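Local coordinates for acetyltransferase (Agrobacterium tumefaciens str., PDB 2DXQ), which probably transfers an acetyl group from acetyl-coenzyme A to an acceptor, as a GNAT-family acetyltransferase, at the interface of chains A and B. Residues are numbered along the deposited sequence; one frame, centred on the assembly and turned at random. Chains: chain A/B, Acetyltransferase.

Contact 1: the interface of chains A and B. Residues chain A 120, 133, 138-139; chain B 144-147.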
ATOM      1  N   LEU A 120       4.123  -4.803   4.550  1.00 12.63           N
ATOM      2  CA  LEU A 120       4.790  -5.278   3.357  1.00 13.26           C
ATOM      3  C   LEU A 120       4.216  -6.631   3.003  1.00 13.74           C
ATOM      4  O   LEU A 120       3.979  -7.437   3.890  1.00 12.93           O
ATOM      5  CB  LEU A 120       6.304  -5.378   3.607  1.00 13.60           C
ATOM      6  CG  LEU A 120       7.133  -5.885   2.429  1.00 15.09           C
ATOM      7  CD1 LEU A 120       8.479  -5.168   2.359  1.00 16.28           C
ATOM      8  CD2 LEU A 120       7.320  -7.396   2.520  1.00 14.46           C
ATOM      9  N   TYR A 133      13.199 -10.104   5.747  1.00 14.08           N
ATOM     10  CA  TYR A 133      12.268  -9.094   6.247  1.00 14.53           C
ATOM     11  C   TYR A 133      12.199  -9.065   7.768  1.00 14.39           C
ATOM     12  O   TYR A 133      12.087  -7.991   8.365  1.00 15.35           O
ATOM     13  CB  TYR A 133      10.883  -9.230   5.609  1.00 14.54           C
ATOM     14  CG  TYR A 133      10.888  -8.784   4.155  1.00 14.98           C
ATOM     15  CD1 TYR A 133      11.304  -7.488   3.808  1.00 16.11           C
ATOM     16  CD2 TYR A 133      10.522  -9.657   3.135  1.00 14.94           C
ATOM     17  CE1 TYR A 133      11.342  -7.076   2.471  1.00 15.69           C
ATOM     18  CE2 TYR A 133      10.533  -9.244   1.782  1.00 17.17           C
ATOM     19  CZ  TYR A 133      10.948  -7.955   1.473  1.00 15.03           C
ATOM     20  OH  TYR A 133      10.982  -7.536   0.151  1.00 17.58           O
ATOM     21  N   PHE A 138      10.475  -6.399  10.634  1.00 15.02           N
ATOM     22  CA  PHE A 138       9.095  -6.854  10.354  1.00 14.88           C
ATOM     23  C   PHE A 138       8.745  -8.121  11.131  1.00 15.22           C
ATOM     24  O   PHE A 138       9.604  -8.983  11.371  1.00 16.06           O
ATOM     25  CB  PHE A 138       8.901  -7.156   8.869  1.00 14.02           C
ATOM     26  CG  PHE A 138       8.753  -5.941   7.996  1.00 12.92           C
ATOM     27  CD1 PHE A 138       7.572  -5.182   8.015  1.00 13.58           C
ATOM     28  CD2 PHE A 138       9.776  -5.562   7.136  1.00 13.77           C
ATOM     29  CE1 PHE A 138       7.415  -4.052   7.187  1.00 12.14           C
ATOM     30  CE2 PHE A 138       9.619  -4.430   6.290  1.00 14.87           C
ATOM     31  CZ  PHE A 138       8.459  -3.684   6.321  1.00 13.56           C
ATOM     32  N   VAL A 139       7.474  -8.247  11.501  1.00 15.35           N
ATOM     33  CA  VAL A 139       6.957  -9.476  12.070  1.00 15.97           C
ATOM     34  C   VAL A 139       5.953 -10.076  11.084  1.00 15.83           C
ATOM     35  O   VAL A 139       5.159  -9.345  10.470  1.00 15.76           O
ATOM     36  CB  VAL A 139       6.265  -9.207  13.428  1.00 15.98           C
ATOM     37  CG1 VAL A 139       5.794 -10.503  14.054  1.00 17.51           C
ATOM     38  CG2 VAL A 139       7.210  -8.474  14.357  1.00 18.20           C
TER
ATOM     39  N   GLY B 144       2.331 -11.757   4.562  1.00 12.60           N
ATOM     40  CA  GLY B 144       2.192 -10.407   5.139  1.00 12.65           C
ATOM     41  C   GLY B 144       3.154 -10.143   6.280  1.00 12.65           C
ATOM     42  O   GLY B 144       3.375 -11.021   7.127  1.00 13.99           O
ATOM     43  N   PHE B 145       3.737  -8.946   6.283  1.00 12.71           N
ATOM     44  CA  PHE B 145       4.653  -8.502   7.351  1.00 12.47           C
ATOM     45  C   PHE B 145       4.231  -7.136   7.860  1.00 12.28           C
ATOM     46  O   PHE B 145       3.710  -6.315   7.099  1.00 11.34           O
ATOM     47  CB  PHE B 145       6.095  -8.421   6.819  1.00 12.72           C
ATOM     48  CG  PHE B 145       6.707  -9.757   6.512  1.00 13.00           C
ATOM     49  CD1 PHE B 145       7.493 -10.415   7.463  1.00 12.45           C
ATOM     50  CD2 PHE B 145       6.525 -10.348   5.270  1.00 13.49           C
ATOM     51  CE1 PHE B 145       8.063 -11.667   7.182  1.00 14.27           C
ATOM     52  CE2 PHE B 145       7.094 -11.595   4.973  1.00 14.37           C
ATOM     53  CZ  PHE B 145       7.862 -12.256   5.931  1.00 14.33           C
ATOM     54  N   GLN B 146       4.474  -6.866   9.140  1.00 12.55           N
ATOM     55  CA  GLN B 146       4.131  -5.569   9.679  1.00 13.29           C
ATOM     56  C   GLN B 146       5.068  -5.216  10.808  1.00 13.64           C
ATOM     57  O   GLN B 146       5.567  -6.091  11.495  1.00 14.05           O
ATOM     58  CB  GLN B 146       2.677  -5.589  10.185  1.00 13.63           C
ATOM     59  CG  GLN B 146       2.156  -4.267  10.699  1.00 15.45           C
ATOM     60  CD  GLN B 146       0.650  -4.267  10.827  1.00 19.51           C
ATOM     61  OE1 GLN B 146      -0.074  -4.424   9.834  1.00 21.79           O
ATOM     62  NE2 GLN B 146       0.166  -4.112  12.039  1.00 20.02           N
ATOM     63  N   ILE B 147       5.306  -3.925  10.971  1.00 14.54           N
ATOM     64  CA  ILE B 147       6.014  -3.421  12.151  1.00 16.20           C
ATOM     65  C   ILE B 147       5.219  -2.231  12.651  1.00 17.51           C
ATOM     66  O   ILE B 147       4.670  -1.463  11.868  1.00 17.12           O
ATOM     67  CB  ILE B 147       7.500  -3.077  11.844  1.00 15.80           C
ATOM     68  CG1 ILE B 147       8.257  -2.655  13.121  1.00 16.24           C
ATOM     69  CG2 ILE B 147       7.622  -2.017  10.747  1.00 16.51           C
ATOM     70  CD1 ILE B 147       9.777  -2.454  12.875  1.00 16.22           C
TER
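Exchange of a C-terminal strand between two copies builds this antiparallel beta interface: strand 143-148 of chain B is inserted between strands 117-122 and 139-141 of chain A, completing the partner's sheet there. B:Phe145 and A:Leu120 pair through both of their backbone groups, with B:Phe145 N giving a 2.8 Å hydrogen bond to A:Leu120 O and A:Leu120 N returning one to B:Phe145 O. On the other edge of the inserted strand, A:Val139 N donates to B:Gln146 O at 2.9 Å, nearly straight at the hydrogen (169°), and B:Gln146 N donates to A:Val139 O.

The phenyl ring of B:Phe145 is the apolar core of the patch. Its CG points away from the carbonyl carbon and lies beside the backbone N (chi1 -69°), which sends the ring toward helix 127-135. There A:Tyr133 CB sits 4.0 Å above the plane of the ring, over its centre. A:Phe138 crosses B:Phe145 at about a right angle, and the two CB atoms come within 3.7 Å. The ring of A:Phe138 turns an edge to the inserted backbone, its CD1 lying 3.8 Å from B:Gln146 CA in the ring plane, while CE1 reaches CG2 of B:Ile147. A:Leu120 runs alongside B:Phe145, pointing the same way, and its CD2 methyl covers one face of the A:Tyr133 ring, a contact within chain A that probably helps to brace A:Tyr133 against B:Phe145. Backbone pairing thus sets the register, and the aromatic packing secures the exchanged strand, which would stabilise a dimer if the deposited pair is the biological form.

Contact 2: the interface of chains A and B. Residues chain A 122, 130, 139-142; chain B 143-145.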
ATOM      1  N   THR A 122       4.884  -9.950   0.415  1.00 16.40           N
ATOM      2  CA  THR A 122       5.818 -10.571  -0.499  1.00 18.49           C
ATOM      3  C   THR A 122       5.249 -11.883  -1.046  1.00 20.14           C
ATOM      4  O   THR A 122       4.490 -12.572  -0.383  1.00 19.11           O
ATOM      5  CB  THR A 122       7.229 -10.723   0.118  1.00 18.44           C
ATOM      6  OG1 THR A 122       8.145 -11.174  -0.890  1.00 19.32           O
ATOM      7  CG2 THR A 122       7.232 -11.697   1.290  1.00 17.05           C
ATOM      8  N   HIS A 130      11.830 -14.194   3.545  1.00 15.49           N
ATOM      9  CA  HIS A 130      11.058 -13.957   4.751  1.00 15.66           C
ATOM     10  C   HIS A 130      11.966 -13.630   5.927  1.00 15.81           C
ATOM     11  O   HIS A 130      11.679 -12.708   6.683  1.00 15.76           O
ATOM     12  CB  HIS A 130      10.204 -15.185   5.073  1.00 16.26           C
ATOM     13  CG  HIS A 130       9.190 -15.504   4.020  1.00 17.70           C
ATOM     14  ND1 HIS A 130       8.165 -16.400   4.226  1.00 22.03           N
ATOM     15  CD2 HIS A 130       9.033 -15.033   2.761  1.00 19.89           C
ATOM     16  CE1 HIS A 130       7.423 -16.473   3.133  1.00 21.97           C
ATOM     17  NE2 HIS A 130       7.921 -15.641   2.234  1.00 19.43           N
ATOM     18  N   VAL A 139       7.474  -8.247  11.501  1.00 15.35           N
ATOM     19  CA  VAL A 139       6.957  -9.476  12.070  1.00 15.97           C
ATOM     20  C   VAL A 139       5.953 -10.076  11.084  1.00 15.83           C
ATOM     21  O   VAL A 139       5.159  -9.345  10.470  1.00 15.76           O
ATOM     22  CB  VAL A 139       6.265  -9.207  13.428  1.00 15.98           C
ATOM     23  CG1 VAL A 139       5.794 -10.503  14.054  1.00 17.51           C
ATOM     24  CG2 VAL A 139       7.210  -8.474  14.357  1.00 18.20           C
ATOM     25  N   GLN A 140       6.004 -11.396  10.907  1.00 15.80           N
ATOM     26  CA  GLN A 140       5.059 -12.060  10.007  1.00 16.37           C
ATOM     27  C   GLN A 140       3.769 -12.356  10.793  1.00 16.88           C
ATOM     28  O   GLN A 140       3.506 -13.499  11.211  1.00 17.36           O
ATOM     29  CB  GLN A 140       5.693 -13.322   9.398  1.00 16.62           C
ATOM     30  CG  GLN A 140       5.044 -13.790   8.087  1.00 15.96           C
ATOM     31  CD  GLN A 140       3.693 -14.432   8.296  1.00 19.78           C
ATOM     32  OE1 GLN A 140       3.602 -15.552   8.816  1.00 19.78           O
ATOM     33  NE2 GLN A 140       2.620 -13.722   7.919  1.00 15.49           N
ATOM     34  N   ASN A 141       2.977 -11.312  11.009  1.00 16.72           N
ATOM     35  CA  ASN A 141       1.759 -11.443  11.811  1.00 17.39           C
ATOM     36  C   ASN A 141       0.512 -10.940  11.118  1.00 17.33           C
ATOM     37  O   ASN A 141      -0.497 -10.660  11.771  1.00 18.07           O
ATOM     38  CB  ASN A 141       1.930 -10.788  13.181  1.00 17.48           C
ATOM     39  CG  ASN A 141       2.228  -9.310  13.095  1.00 19.40           C
ATOM     40  OD1 ASN A 141       2.150  -8.699  12.023  1.00 20.22           O
ATOM     41  ND2 ASN A 141       2.581  -8.719  14.237  1.00 21.65           N
ATOM     42  N   LYS A 142       0.592 -10.809   9.796  1.00 17.05           N
ATOM     43  CA  LYS A 142      -0.570 -10.456   8.978  1.00 16.33           C
ATOM     44  C   LYS A 142      -0.665 -11.383   7.773  1.00 15.42           C
ATOM     45  O   LYS A 142       0.334 -11.969   7.344  1.00 14.50           O
ATOM     46  CB  LYS A 142      -0.523  -8.991   8.518  1.00 17.59           C
ATOM     47  CG  LYS A 142      -0.514  -7.962   9.656  1.00 19.63           C
ATOM     48  CD  LYS A 142      -1.790  -8.038  10.516  1.00 25.88           C
ATOM     49  CE  LYS A 142      -1.662  -7.176  11.772  1.00 27.55           C
ATOM     50  NZ  LYS A 142      -2.760  -7.453  12.744  1.00 32.14           N
TER
ATOM     51  N   THR B 143       2.678 -13.281   1.456  1.00 14.56           N
ATOM     52  CA  THR B 143       2.987 -13.383   2.880  1.00 14.40           C
ATOM     53  C   THR B 143       3.033 -11.977   3.460  1.00 13.18           C
ATOM     54  O   THR B 143       3.685 -11.105   2.891  1.00 12.05           O
ATOM     55  CB  THR B 143       4.335 -14.091   3.071  1.00 14.98           C
ATOM     56  OG1 THR B 143       4.230 -15.408   2.507  1.00 17.54           O
ATOM     57  CG2 THR B 143       4.701 -14.208   4.556  1.00 16.28           C
ATOM     58  N   GLY B 144       2.331 -11.757   4.562  1.00 12.60           N
ATOM     59  CA  GLY B 144       2.192 -10.407   5.139  1.00 12.65           C
ATOM     60  C   GLY B 144       3.154 -10.143   6.280  1.00 12.65           C
ATOM     61  O   GLY B 144       3.375 -11.021   7.127  1.00 13.99           O
ATOM     62  N   PHE B 145       3.737  -8.946   6.283  1.00 12.71           N
ATOM     63  CA  PHE B 145       4.653  -8.502   7.351  1.00 12.47           C
ATOM     64  C   PHE B 145       4.231  -7.136   7.860  1.00 12.28           C
ATOM     65  O   PHE B 145       3.710  -6.315   7.099  1.00 11.34           O
ATOM     66  CB  PHE B 145       6.095  -8.421   6.819  1.00 12.72           C
ATOM     67  CG  PHE B 145       6.707  -9.757   6.512  1.00 13.00           C
ATOM     68  CD1 PHE B 145       7.493 -10.415   7.463  1.00 12.45           C
ATOM     69  CD2 PHE B 145       6.525 -10.348   5.270  1.00 13.49           C
ATOM     70  CE1 PHE B 145       8.063 -11.667   7.182  1.00 14.27           C
ATOM     71  CE2 PHE B 145       7.094 -11.595   4.973  1.00 14.37           C
ATOM     72  CZ  PHE B 145       7.862 -12.256   5.931  1.00 14.33           C
TER
HETATM   73  O   HOH W   1       0.566 -14.195   5.064  1.00 18.61           O
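A:Gln140 and B:Thr143 meet where the exchanged strand enters chain A, and they show how side chains can supplement a ladder of backbone bonds. From CB outward, A:Gln140 reaches obliquely across the inserted strand. CB touches B:Phe145 CE1 at 3.6 Å. CG, anti to the backbone N (chi1 -158°), lies over the face of that phenyl ring opposite A:Tyr133, offset toward the rim, and also packs at 3.6 Å on the B:Thr143 CG2 methyl. A bend at chi2 (-74°) then swings the amide across the strand toward B:Gly144 O: CD stays near the same methyl, and NE2 donates a 2.9 Å hydrogen bond to B:Gly144 O. The N-H lies in the plane of that carbonyl and uses a lone pair, while the acceptor is almost in the amide plane of the glutamine, so both groups are well aligned.

Toward the other edge, A:Thr122 and B:Thr143 are joined by two backbone hydrogen bonds, B:Thr143 N to A:Thr122 O at 2.7 Å and A:Thr122 N to B:Thr143 O. The A:Thr122 CG2 methyl reaches B:Phe145 CE2 at 3.7 Å. A:His130, from helix 127-135, comes from the opposite direction to B:Thr143 and sets its imidazole CE1 3.4 Å from the hydroxyl OG1 of B:Thr143, a carbon-to-oxygen contact with the methyl CG2 close by. The root of the imidazole, CG, meets the B:Phe145 ring at its edge, in plane, with CZ of that ring 3.8 Å from A:His130 CA. Where A:Lys142 faces B:Gly144, water 1 lies between A:Lys142 O and B:Gly144 N and bridges the two backbones. Side chains from a strand and a helix of chain A thus enclose the start of the exchanged strand, helping to fix its position and probably strengthening the association of the two copies.

Contacts 1 and 2 are neighbouring stretches of one strand exchange, the centres of their C-alpha atoms about 4 Å apart. They share A:Val139, B:Gly144 and B:Phe145, and both draw on strands 117-122 and 139-141 and helix 127-135 of chain A around strand 143-148 of chain B. The B:Phe145 ring joins them: A:Tyr133 of contact 1 lies over one face and A:Gln140 of contact 2 over the other. Two-fold symmetry repeats both with the chains exchanged, so each copy both gives and receives a strand, a reciprocal arrangement that probably makes the two subunits mutually dependent.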